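Local coordinates for protein TonB-dependent siderophore receptor (Pseudomonas aeruginosa 39016, PDB 5NEC) that probably takes up ferric siderophores across the outer membrane, using energy relayed through TonB, and is studied as an entry route for siderophore-drug conjugates, at residues A66-Q71 against V208-V213; I121-Q126 against S230-E235; V328-N333 against P411-N416. One frame throughout, in Å; residues are numbered along the deposited sequence.

Contact 1: residues A66-Q71 against V208-V213; sequences AAVSLQ and VSRWGV
R210 reaches from the wall of the transmembrane beta barrel to V68 of the plug domain folded inside it, the plug-in-barrel architecture of TonB-dependent receptors. The CA atoms of V68 and R210 lie 11.3 Å apart, and the arginine crosses nearly all of this gap alone. At its root, CB leans on the neighbouring barrel strand 225-238, and chi1 of 61° tucks CG between the backbone N and the carbonyl carbon. From CG to NE the chain is extended, which carries the guanidinium off strand 206-219 and into the lumen. NE makes a salt bridge with E120 of the plug, the main polar partner of this side chain. NH1 is turned back along its own strand and packs 3.9 Å from CG2 of V208. NH2 goes furthest: it stands 3.0 Å from O of V68, with that oxygen at the edge of the guanidinium and near its plane. R173, on strand 172-182, touches both V68 and R210, so the meeting point is flanked by a second arginine. On the plug side, V68 lies in the short link between helices 59-64 and 70-74; S69 is the N-cap of the latter, its OG bonded to N of D72, which fixes the chain just beyond V68. The valine side chain crosses the arginine at about a right angle, with NH2 of R210 4.1 Å from CB of V68.

Contact 2: residues I121-Q126 against S230-E235; sequences IFNLEQ and SHYHLE
F122 and N123, at the centre of a plug turn, pack against Y232 on the inner wall of the barrel. CE1 of F122 comes within 3.7 Å of CE1 of Y232. The two rings form a displaced pair, planes 29° apart and centroids 5.8 Å apart, so the rings meet through CE1 and CZ of F122 and CE1 of Y232, with little overlap. N123 slides past the tyrosine in the opposite direction: its ND2 approaches CD1 of Y232 at 3.6 Å, and amide and ring are inclined by only 26°. Meanwhile CB of N123 lies above the centre of the F122 ring, so the asparagine packs on both aromatic residues. L234 adds a looser apolar touch, CD1 to CE1 of F122 at 4.2 Å. A water bridges the backbone and the phenol, accepting from N of N123 at 3.0 Å and joined weakly to OH of Y232. Behind this first shell, a type I turn from I121 to L124, closed by L124 N to I121 O at 2.9 Å, presents the two plug side chains to the wall, and E120 and K152 bind the N and O of F122. The tyrosine, its CG anti to the backbone N (chi1 -179°), extends inward from strand 225-238. N192 and L194 of strand 187-200 touch F122, strand 206-219 places A214 beside N123, and the plug sheet continues from the turn through strand 124-130.

Contact 3: residues V328-N333 against P411-N416; sequences VWRRQN and PHDPWN
R330 and D413 form a salt bridge in which two guanidinium nitrogens converge end-on upon a single carboxylate oxygen. NH1 gives the shorter and straighter bond to OD2 of D413, 2.8 Å with an N-H...O angle of 161°, and arrives on the anti lone pair, away from the other oxygen. NH2 reaches the same OD2 at 3.3 Å and 136°, from above the carboxylate plane. OD2 lies in the guanidinium plane, yet the two flat groups are turned 70° against each other, so this is not the coplanar, two-oxygen pairing. The arginine chain, extended from CG to NE, carries the guanidinium from its strand to D413. Backbone carbonyls complete the grip: Y269 receives NE, Y401 shares NH1, and N410 takes a weak bond from NH2. Next to the bridge, N of P411 sits 4.3 Å from NH2 of R330. In the loop 411-416, a weak bond from W415 N to D413 O closes an inverse gamma turn centred on P414, just after the aspartate. The salt bridge ties the loop between strands 403-405 and 419-421, probably extracellular as in related receptors, to the start of the long barrel strand 327-354. With both partners buried, the carboxylate probably balances the arginine charge, while the three backbone carbonyls help to satisfy its N-H groups and would restrict rotation of the guanidinium.

From the N terminus, the chain lays down 66-71 and then 121-126 within the plug before entering the barrel, where 208-213 and 230-235 follow on consecutive antiparallel strands. Contacts 1 and 2 therefore cross, each closing a long loop that runs from plug to wall, with centres about 10 Å apart. They also touch on both sides: W211 and V213 pair through their backbones with E235 and H233 across strands 206-219 and 225-238, while A67 packs on I121 inside the plug. Contact 3 comes afterwards in series, closing a shorter loop wholly within the barrel region; its nearest atoms are about 14 Å from contact 1 and 19 Å from contact 2.

Contact 1: residues A66-Q71 against V208-V213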
loop_
_atom_site.group_PDB
_atom_site.type_symbol
_atom_site.label_atom_id
_atom_site.label_comp_id
_atom_site.label_asym_id
_atom_site.label_seq_id
_atom_site.Cartn_x
_atom_site.Cartn_y
_atom_site.Cartn_z
ATOM N N ALA A 66 -11.099 -11.712 -1.265
ATOM C CA ALA A 66 -12.066 -10.667 -1.659
ATOM C C ALA A 66 -11.645 -9.258 -1.205
ATOM O O ALA A 66 -12.480 -8.435 -0.864
ATOM C CB ALA A 66 -13.461 -11.009 -1.167
ATOM N N ALA A 67 -10.340 -8.996 -1.244
ATOM C CA ALA A 67 -9.772 -7.694 -0.940
ATOM C C ALA A 67 -10.345 -6.631 -1.860
ATOM O O ALA A 67 -10.377 -6.828 -3.069
ATOM C CB ALA A 67 -8.256 -7.739 -1.095
ATOM N N VAL A 68 -10.795 -5.516 -1.284
ATOM C CA VAL A 68 -11.332 -4.388 -2.067
ATOM C C VAL A 68 -10.378 -3.192 -2.095
ATOM O O VAL A 68 -10.727 -2.143 -2.635
ATOM C CB VAL A 68 -12.751 -3.962 -1.588
ATOM C CG1 VAL A 68 -13.721 -5.120 -1.747
ATOM C CG2 VAL A 68 -12.755 -3.470 -0.146
ATOM N N SER A 69 -9.195 -3.338 -1.506
ATOM C CA SER A 69 -8.200 -2.265 -1.513
ATOM C C SER A 69 -6.802 -2.816 -1.332
ATOM O O SER A 69 -6.625 -3.997 -1.003
ATOM C CB SER A 69 -8.486 -1.240 -0.415
ATOM O OG SER A 69 -8.185 -1.771 0.859
ATOM N N LEU A 70 -5.827 -1.941 -1.547
ATOM C CA LEU A 70 -4.400 -2.260 -1.381
ATOM C C LEU A 70 -4.063 -2.659 0.042
ATOM O O LEU A 70 -3.362 -3.625 0.232
ATOM C CB LEU A 70 -3.525 -1.068 -1.821
ATOM C CG LEU A 70 -2.008 -1.196 -1.694
ATOM C CD1 LEU A 70 -1.471 -2.363 -2.509
ATOM C CD2 LEU A 70 -1.339 0.089 -2.171
ATOM N N GLN A 71 -4.576 -1.926 1.031
ATOM C CA GLN A 71 -4.362 -2.254 2.459
ATOM C C GLN A 71 -4.974 -3.588 2.872
ATOM O O GLN A 71 -4.325 -4.381 3.542
ATOM C CB GLN A 71 -4.961 -1.200 3.373
ATOM C CG GLN A 71 -4.380 0.173 3.214
ATOM C CD GLN A 71 -4.851 1.119 4.295
ATOM O OE1 GLN A 71 -5.241 0.707 5.408
ATOM N NE2 GLN A 71 -4.807 2.415 3.979
ATOM N N VAL A 208 -18.083 4.767 1.958
ATOM C CA VAL A 208 -17.203 4.930 0.819
ATOM C C VAL A 208 -18.018 4.789 -0.443
ATOM O O VAL A 208 -19.016 4.057 -0.490
ATOM C CB VAL A 208 -16.021 3.932 0.829
ATOM C CG1 VAL A 208 -15.148 4.153 2.066
ATOM C CG2 VAL A 208 -16.490 2.474 0.736
ATOM N N SER A 209 -17.583 5.522 -1.447
ATOM C CA SER A 209 -18.211 5.530 -2.737
ATOM C C SER A 209 -17.131 5.833 -3.776
ATOM O O SER A 209 -16.409 6.815 -3.662
ATOM C CB SER A 209 -19.299 6.585 -2.765
ATOM O OG SER A 209 -20.024 6.480 -3.954
ATOM N N ARG A 210 -16.989 4.972 -4.766
ATOM C CA ARG A 210 -16.013 5.218 -5.817
ATOM C C ARG A 210 -16.334 4.470 -7.095
ATOM O O ARG A 210 -17.089 3.499 -7.107
ATOM C CB ARG A 210 -14.594 4.862 -5.348
ATOM C CG ARG A 210 -14.393 3.408 -4.951
ATOM C CD ARG A 210 -12.998 3.177 -4.360
ATOM N NE ARG A 210 -12.794 1.799 -3.917
ATOM C CZ ARG A 210 -13.010 1.325 -2.680
ATOM N NH1 ARG A 210 -13.461 2.116 -1.699
ATOM N NH2 ARG A 210 -12.775 0.029 -2.417
ATOM N N TRP A 211 -15.748 4.950 -8.177
ATOM C CA TRP A 211 -15.881 4.296 -9.449
ATOM C C TRP A 211 -14.629 4.543 -10.264
ATOM O O TRP A 211 -13.913 5.516 -10.048
ATOM C CB TRP A 211 -17.155 4.757 -10.172
ATOM C CG TRP A 211 -17.175 6.202 -10.438
ATOM C CD1 TRP A 211 -17.648 7.181 -9.616
ATOM C CD2 TRP A 211 -16.673 6.857 -11.607
ATOM N NE1 TRP A 211 -17.474 8.416 -10.205
ATOM C CE2 TRP A 211 -16.879 8.244 -11.430
ATOM C CE3 TRP A 211 -16.075 6.402 -12.793
ATOM C CZ2 TRP A 211 -16.517 9.193 -12.401
ATOM C CZ3 TRP A 211 -15.710 7.338 -13.759
ATOM C CH2 TRP A 211 -15.923 8.723 -13.552
ATOM N N GLY A 212 -14.377 3.634 -11.192
ATOM C CA GLY A 212 -13.175 3.656 -11.976
ATOM C C GLY A 212 -13.359 3.124 -13.381
ATOM O O GLY A 212 -14.232 2.286 -13.653
ATOM N N VAL A 213 -12.502 3.631 -14.263
ATOM C CA VAL A 213 -12.456 3.234 -15.662
ATOM C C VAL A 213 -10.988 3.151 -16.062
ATOM O O VAL A 213 -10.238 4.085 -15.838
ATOM C CB VAL A 213 -13.229 4.208 -16.572
ATOM C CG1 VAL A 213 -12.738 5.619 -16.428
ATOM C CG2 VAL A 213 -13.143 3.778 -18.032
#

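Contact 2: residues I121-Q126 against S230-E235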
loop_
_atom_site.group_PDB
_atom_site.type_symbol
_atom_site.label_atom_id
_atom_site.label_comp_id
_atom_site.label_asym_id
_atom_site.label_seq_id
_atom_site.Cartn_x
_atom_site.Cartn_y
_atom_site.Cartn_z
ATOM N N ILE A 121 -7.787 -2.030 -6.002
ATOM C CA ILE A 121 -7.115 -3.186 -6.629
ATOM C C ILE A 121 -7.755 -3.701 -7.929
ATOM O O ILE A 121 -7.179 -4.591 -8.541
ATOM C CB ILE A 121 -6.905 -4.382 -5.635
ATOM C CG1 ILE A 121 -8.212 -4.855 -4.972
ATOM C CG2 ILE A 121 -5.915 -4.003 -4.555
ATOM C CD1 ILE A 121 -9.175 -5.582 -5.889
ATOM N N PHE A 122 -8.910 -3.159 -8.356
ATOM C CA PHE A 122 -9.637 -3.677 -9.543
ATOM C C PHE A 122 -8.775 -3.747 -10.807
ATOM O O PHE A 122 -8.947 -4.666 -11.595
ATOM C CB PHE A 122 -10.955 -2.912 -9.844
ATOM C CG PHE A 122 -10.779 -1.642 -10.672
ATOM C CD1 PHE A 122 -10.264 -0.476 -10.096
ATOM C CD2 PHE A 122 -11.147 -1.602 -12.006
ATOM C CE1 PHE A 122 -10.102 0.688 -10.834
ATOM C CE2 PHE A 122 -10.981 -0.436 -12.757
ATOM C CZ PHE A 122 -10.468 0.715 -12.171
ATOM N N ASN A 123 -7.832 -2.815 -10.978
ATOM C CA ASN A 123 -6.952 -2.806 -12.151
ATOM C C ASN A 123 -5.599 -3.511 -11.960
ATOM O O ASN A 123 -4.725 -3.382 -12.813
ATOM C CB ASN A 123 -6.723 -1.364 -12.608
ATOM C CG ASN A 123 -6.274 -1.269 -14.062
ATOM O OD1 ASN A 123 -6.813 -1.953 -14.951
ATOM N ND2 ASN A 123 -5.270 -0.428 -14.310
ATOM N N LEU A 124 -5.421 -4.279 -10.881
ATOM C CA LEU A 124 -4.118 -4.910 -10.600
ATOM C C LEU A 124 -4.083 -6.416 -10.867
ATOM O O LEU A 124 -5.045 -7.133 -10.620
ATOM C CB LEU A 124 -3.691 -4.644 -9.156
ATOM C CG LEU A 124 -3.585 -3.175 -8.725
ATOM C CD1 LEU A 124 -3.077 -3.086 -7.301
ATOM C CD2 LEU A 124 -2.700 -2.372 -9.667
ATOM N N GLU A 125 -2.943 -6.871 -11.368
ATOM C CA GLU A 125 -2.652 -8.283 -11.598
ATOM C C GLU A 125 -2.068 -8.885 -10.326
ATOM O O GLU A 125 -2.474 -9.968 -9.896
ATOM C CB GLU A 125 -1.645 -8.415 -12.751
ATOM C CG GLU A 125 -1.476 -9.814 -13.321
ATOM C CD GLU A 125 -2.685 -10.315 -14.102
ATOM O OE1 GLU A 125 -3.429 -9.502 -14.720
ATOM O OE2 GLU A 125 -2.872 -11.552 -14.110
ATOM N N GLN A 126 -1.110 -8.169 -9.735
ATOM C CA GLN A 126 -0.413 -8.616 -8.533
ATOM C C GLN A 126 0.303 -7.447 -7.842
ATOM O O GLN A 126 0.502 -6.386 -8.433
ATOM C CB GLN A 126 0.602 -9.725 -8.870
ATOM C CG GLN A 126 1.747 -9.247 -9.748
ATOM C CD GLN A 126 2.523 -10.374 -10.424
ATOM O OE1 GLN A 126 1.983 -11.438 -10.759
ATOM N NE2 GLN A 126 3.812 -10.138 -10.625
ATOM N N SER A 230 -2.226 3.162 -21.925
ATOM C CA SER A 230 -3.166 2.932 -20.826
ATOM C C SER A 230 -3.653 4.234 -20.248
ATOM O O SER A 230 -2.909 5.199 -20.161
ATOM C CB SER A 230 -2.500 2.133 -19.716
ATOM O OG SER A 230 -2.266 0.812 -20.190
ATOM N N HIS A 231 -4.909 4.262 -19.846
ATOM C CA HIS A 231 -5.391 5.313 -19.006
ATOM C C HIS A 231 -6.044 4.689 -17.779
ATOM O O HIS A 231 -6.656 3.622 -17.877
ATOM C CB HIS A 231 -6.349 6.251 -19.742
ATOM C CG HIS A 231 -6.586 7.530 -19.002
ATOM N ND1 HIS A 231 -5.785 8.642 -19.166
ATOM C CD2 HIS A 231 -7.463 7.842 -18.018
ATOM C CE1 HIS A 231 -6.188 9.595 -18.343
ATOM N NE2 HIS A 231 -7.202 9.132 -17.632
ATOM N N TYR A 232 -5.865 5.350 -16.627
ATOM C CA TYR A 232 -6.440 4.940 -15.354
ATOM C C TYR A 232 -7.186 6.126 -14.706
ATOM O O TYR A 232 -6.638 7.208 -14.530
ATOM C CB TYR A 232 -5.342 4.425 -14.413
ATOM C CG TYR A 232 -5.872 3.964 -13.073
ATOM C CD1 TYR A 232 -6.423 2.706 -12.926
ATOM C CD2 TYR A 232 -5.834 4.799 -11.949
ATOM C CE1 TYR A 232 -6.907 2.270 -11.704
ATOM C CE2 TYR A 232 -6.325 4.375 -10.722
ATOM C CZ TYR A 232 -6.853 3.106 -10.604
ATOM O OH TYR A 232 -7.351 2.650 -9.407
ATOM N N HIS A 233 -8.436 5.907 -14.341
ATOM C CA HIS A 233 -9.248 6.936 -13.749
ATOM C C HIS A 233 -10.004 6.375 -12.554
ATOM O O HIS A 233 -10.704 5.380 -12.709
ATOM C CB HIS A 233 -10.243 7.475 -14.760
ATOM C CG HIS A 233 -11.078 8.592 -14.227
ATOM N ND1 HIS A 233 -10.623 9.889 -14.175
ATOM C CD2 HIS A 233 -12.313 8.604 -13.674
ATOM C CE1 HIS A 233 -11.541 10.659 -13.621
ATOM N NE2 HIS A 233 -12.575 9.904 -13.307
ATOM N N LEU A 234 -9.855 7.010 -11.384
ATOM C CA LEU A 234 -10.639 6.681 -10.195
ATOM C C LEU A 234 -11.102 7.955 -9.498
ATOM O O LEU A 234 -10.320 8.882 -9.283
ATOM C CB LEU A 234 -9.817 5.831 -9.216
ATOM C CG LEU A 234 -10.626 5.223 -8.048
ATOM C CD1 LEU A 234 -11.387 3.983 -8.496
ATOM C CD2 LEU A 234 -9.715 4.875 -6.893
ATOM N N GLU A 235 -12.374 7.968 -9.123
ATOM C CA GLU A 235 -13.013 9.087 -8.449
ATOM C C GLU A 235 -13.666 8.549 -7.192
ATOM O O GLU A 235 -14.299 7.498 -7.243
ATOM C CB GLU A 235 -14.081 9.663 -9.364
ATOM C CG GLU A 235 -14.535 11.079 -9.019
ATOM C CD GLU A 235 -14.899 11.839 -10.268
ATOM O OE1 GLU A 235 -13.996 11.939 -11.152
ATOM O OE2 GLU A 235 -16.054 12.312 -10.383
HETATM O O HOH W 1 -6.713 -0.673 -9.132
#

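Contact 3: residues V328-N333 against P411-N416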
loop_
_atom_site.group_PDB
_atom_site.type_symbol
_atom_site.label_atom_id
_atom_site.label_comp_id
_atom_site.label_asym_id
_atom_site.label_seq_id
_atom_site.Cartn_x
_atom_site.Cartn_y
_atom_site.Cartn_z
ATOM N N VAL A 328 -16.000 15.548 24.139
ATOM C CA VAL A 328 -15.041 15.509 23.022
ATOM C C VAL A 328 -15.143 16.786 22.190
ATOM O O VAL A 328 -16.215 17.086 21.666
ATOM C CB VAL A 328 -15.330 14.303 22.099
ATOM C CG1 VAL A 328 -14.456 14.342 20.855
ATOM C CG2 VAL A 328 -15.147 12.981 22.849
ATOM N N TRP A 329 -14.029 17.494 22.032
ATOM C CA TRP A 329 -13.951 18.592 21.064
ATOM C C TRP A 329 -13.796 18.026 19.632
ATOM O O TRP A 329 -12.896 17.223 19.374
ATOM C CB TRP A 329 -12.781 19.502 21.404
ATOM C CG TRP A 329 -12.475 20.541 20.404
ATOM C CD1 TRP A 329 -13.352 21.383 19.815
ATOM C CD2 TRP A 329 -11.183 20.867 19.887
ATOM N NE1 TRP A 329 -12.684 22.241 18.956
ATOM C CE2 TRP A 329 -11.349 21.935 18.978
ATOM C CE3 TRP A 329 -9.900 20.360 20.103
ATOM C CZ2 TRP A 329 -10.283 22.503 18.276
ATOM C CZ3 TRP A 329 -8.824 20.939 19.421
ATOM C CH2 TRP A 329 -9.035 22.003 18.513
ATOM N N ARG A 330 -14.697 18.418 18.735
ATOM C CA ARG A 330 -14.626 18.018 17.319
ATOM C C ARG A 330 -13.646 18.904 16.570
ATOM O O ARG A 330 -14.015 19.850 15.896
ATOM C CB ARG A 330 -15.987 18.073 16.655
ATOM C CG ARG A 330 -16.891 16.957 17.123
ATOM C CD ARG A 330 -18.290 17.208 16.604
ATOM N NE ARG A 330 -19.202 16.084 16.773
ATOM C CZ ARG A 330 -20.509 16.193 17.026
ATOM N NH1 ARG A 330 -21.085 17.382 17.193
ATOM N NH2 ARG A 330 -21.251 15.097 17.155
ATOM N N ARG A 331 -12.375 18.591 16.730
ATOM C CA ARG A 331 -11.343 19.294 16.003
ATOM C C ARG A 331 -11.442 18.885 14.527
ATOM O O ARG A 331 -11.722 17.727 14.149
ATOM C CB ARG A 331 -9.952 19.043 16.573
ATOM C CG ARG A 331 -8.878 18.555 15.641
ATOM C CD ARG A 331 -8.233 19.566 14.723
ATOM N NE ARG A 331 -6.815 19.197 14.685
ATOM C CZ ARG A 331 -5.908 19.542 13.777
ATOM N NH1 ARG A 331 -6.193 20.336 12.749
ATOM N NH2 ARG A 331 -4.684 19.078 13.925
ATOM N N GLN A 332 -11.171 19.871 13.716
ATOM C CA GLN A 332 -11.377 19.833 12.309
ATOM C C GLN A 332 -9.996 19.756 11.696
ATOM O O GLN A 332 -9.115 20.522 12.049
ATOM C CB GLN A 332 -12.117 21.122 11.965
ATOM C CG GLN A 332 -12.057 21.566 10.556
ATOM C CD GLN A 332 -10.745 22.173 10.150
ATOM O OE1 GLN A 332 -10.142 21.679 9.205
ATOM N NE2 GLN A 332 -10.280 23.199 10.843
ATOM N N ASN A 333 -9.785 18.814 10.793
ATOM C CA ASN A 333 -8.566 18.813 10.000
ATOM C C ASN A 333 -8.950 18.723 8.543
ATOM O O ASN A 333 -10.039 18.234 8.202
ATOM C CB ASN A 333 -7.676 17.647 10.393
ATOM C CG ASN A 333 -6.192 17.933 10.170
ATOM O OD1 ASN A 333 -5.801 18.859 9.450
ATOM N ND2 ASN A 333 -5.356 17.137 10.806
ATOM N N PRO A 411 -23.742 12.160 15.307
ATOM C CA PRO A 411 -23.114 12.649 14.073
ATOM C C PRO A 411 -23.971 13.585 13.203
ATOM O O PRO A 411 -23.424 14.266 12.326
ATOM C CB PRO A 411 -22.785 11.378 13.298
ATOM C CG PRO A 411 -22.998 10.245 14.219
ATOM C CD PRO A 411 -23.853 10.695 15.353
ATOM N N HIS A 412 -25.282 13.605 13.430
ATOM C CA HIS A 412 -26.195 14.453 12.662
ATOM C C HIS A 412 -26.360 15.883 13.206
ATOM O O HIS A 412 -27.065 16.675 12.603
ATOM C CB HIS A 412 -27.563 13.796 12.574
ATOM C CG HIS A 412 -27.533 12.410 12.013
ATOM N ND1 HIS A 412 -27.310 12.148 10.675
ATOM C CD2 HIS A 412 -27.702 11.206 12.608
ATOM C CE1 HIS A 412 -27.338 10.845 10.471
ATOM N NE2 HIS A 412 -27.565 10.250 11.627
ATOM N N ASP A 413 -25.704 16.219 14.322
ATOM C CA ASP A 413 -25.738 17.567 14.867
ATOM C C ASP A 413 -25.610 18.577 13.734
ATOM O O ASP A 413 -24.693 18.455 12.901
ATOM C CB ASP A 413 -24.570 17.798 15.832
ATOM C CG ASP A 413 -24.797 17.191 17.215
ATOM O OD1 ASP A 413 -25.959 16.922 17.592
ATOM O OD2 ASP A 413 -23.788 16.983 17.937
ATOM N N PRO A 414 -26.501 19.596 13.700
ATOM C CA PRO A 414 -26.491 20.636 12.652
ATOM C C PRO A 414 -25.440 21.713 12.922
ATOM O O PRO A 414 -25.764 22.906 13.124
ATOM C CB PRO A 414 -27.907 21.207 12.733
ATOM C CG PRO A 414 -28.253 21.098 14.181
ATOM C CD PRO A 414 -27.575 19.851 14.683
ATOM N N TRP A 415 -24.182 21.283 12.944
ATOM C CA TRP A 415 -23.042 22.202 13.007
ATOM C C TRP A 415 -23.161 23.235 11.866
ATOM O O TRP A 415 -23.626 22.915 10.786
ATOM C CB TRP A 415 -21.745 21.384 12.906
ATOM C CG TRP A 415 -20.507 22.180 12.960
ATOM C CD1 TRP A 415 -19.757 22.458 14.054
ATOM C CD2 TRP A 415 -19.847 22.792 11.856
ATOM N NE1 TRP A 415 -18.681 23.231 13.708
ATOM C CE2 TRP A 415 -18.710 23.440 12.357
ATOM C CE3 TRP A 415 -20.115 22.861 10.487
ATOM C CZ2 TRP A 415 -17.839 24.148 11.540
ATOM C CZ3 TRP A 415 -19.262 23.561 9.681
ATOM C CH2 TRP A 415 -18.133 24.202 10.202
ATOM N N ASN A 416 -22.764 24.475 12.096
ATOM C CA ASN A 416 -22.891 25.486 11.045
ATOM C C ASN A 416 -21.909 26.643 11.182
ATOM O O ASN A 416 -22.286 27.792 11.012
ATOM C CB ASN A 416 -24.334 26.012 11.003
ATOM C CG ASN A 416 -24.634 26.817 9.741
ATOM O OD1 ASN A 416 -23.950 26.704 8.712
ATOM N ND2 ASN A 416 -25.670 27.641 9.817
#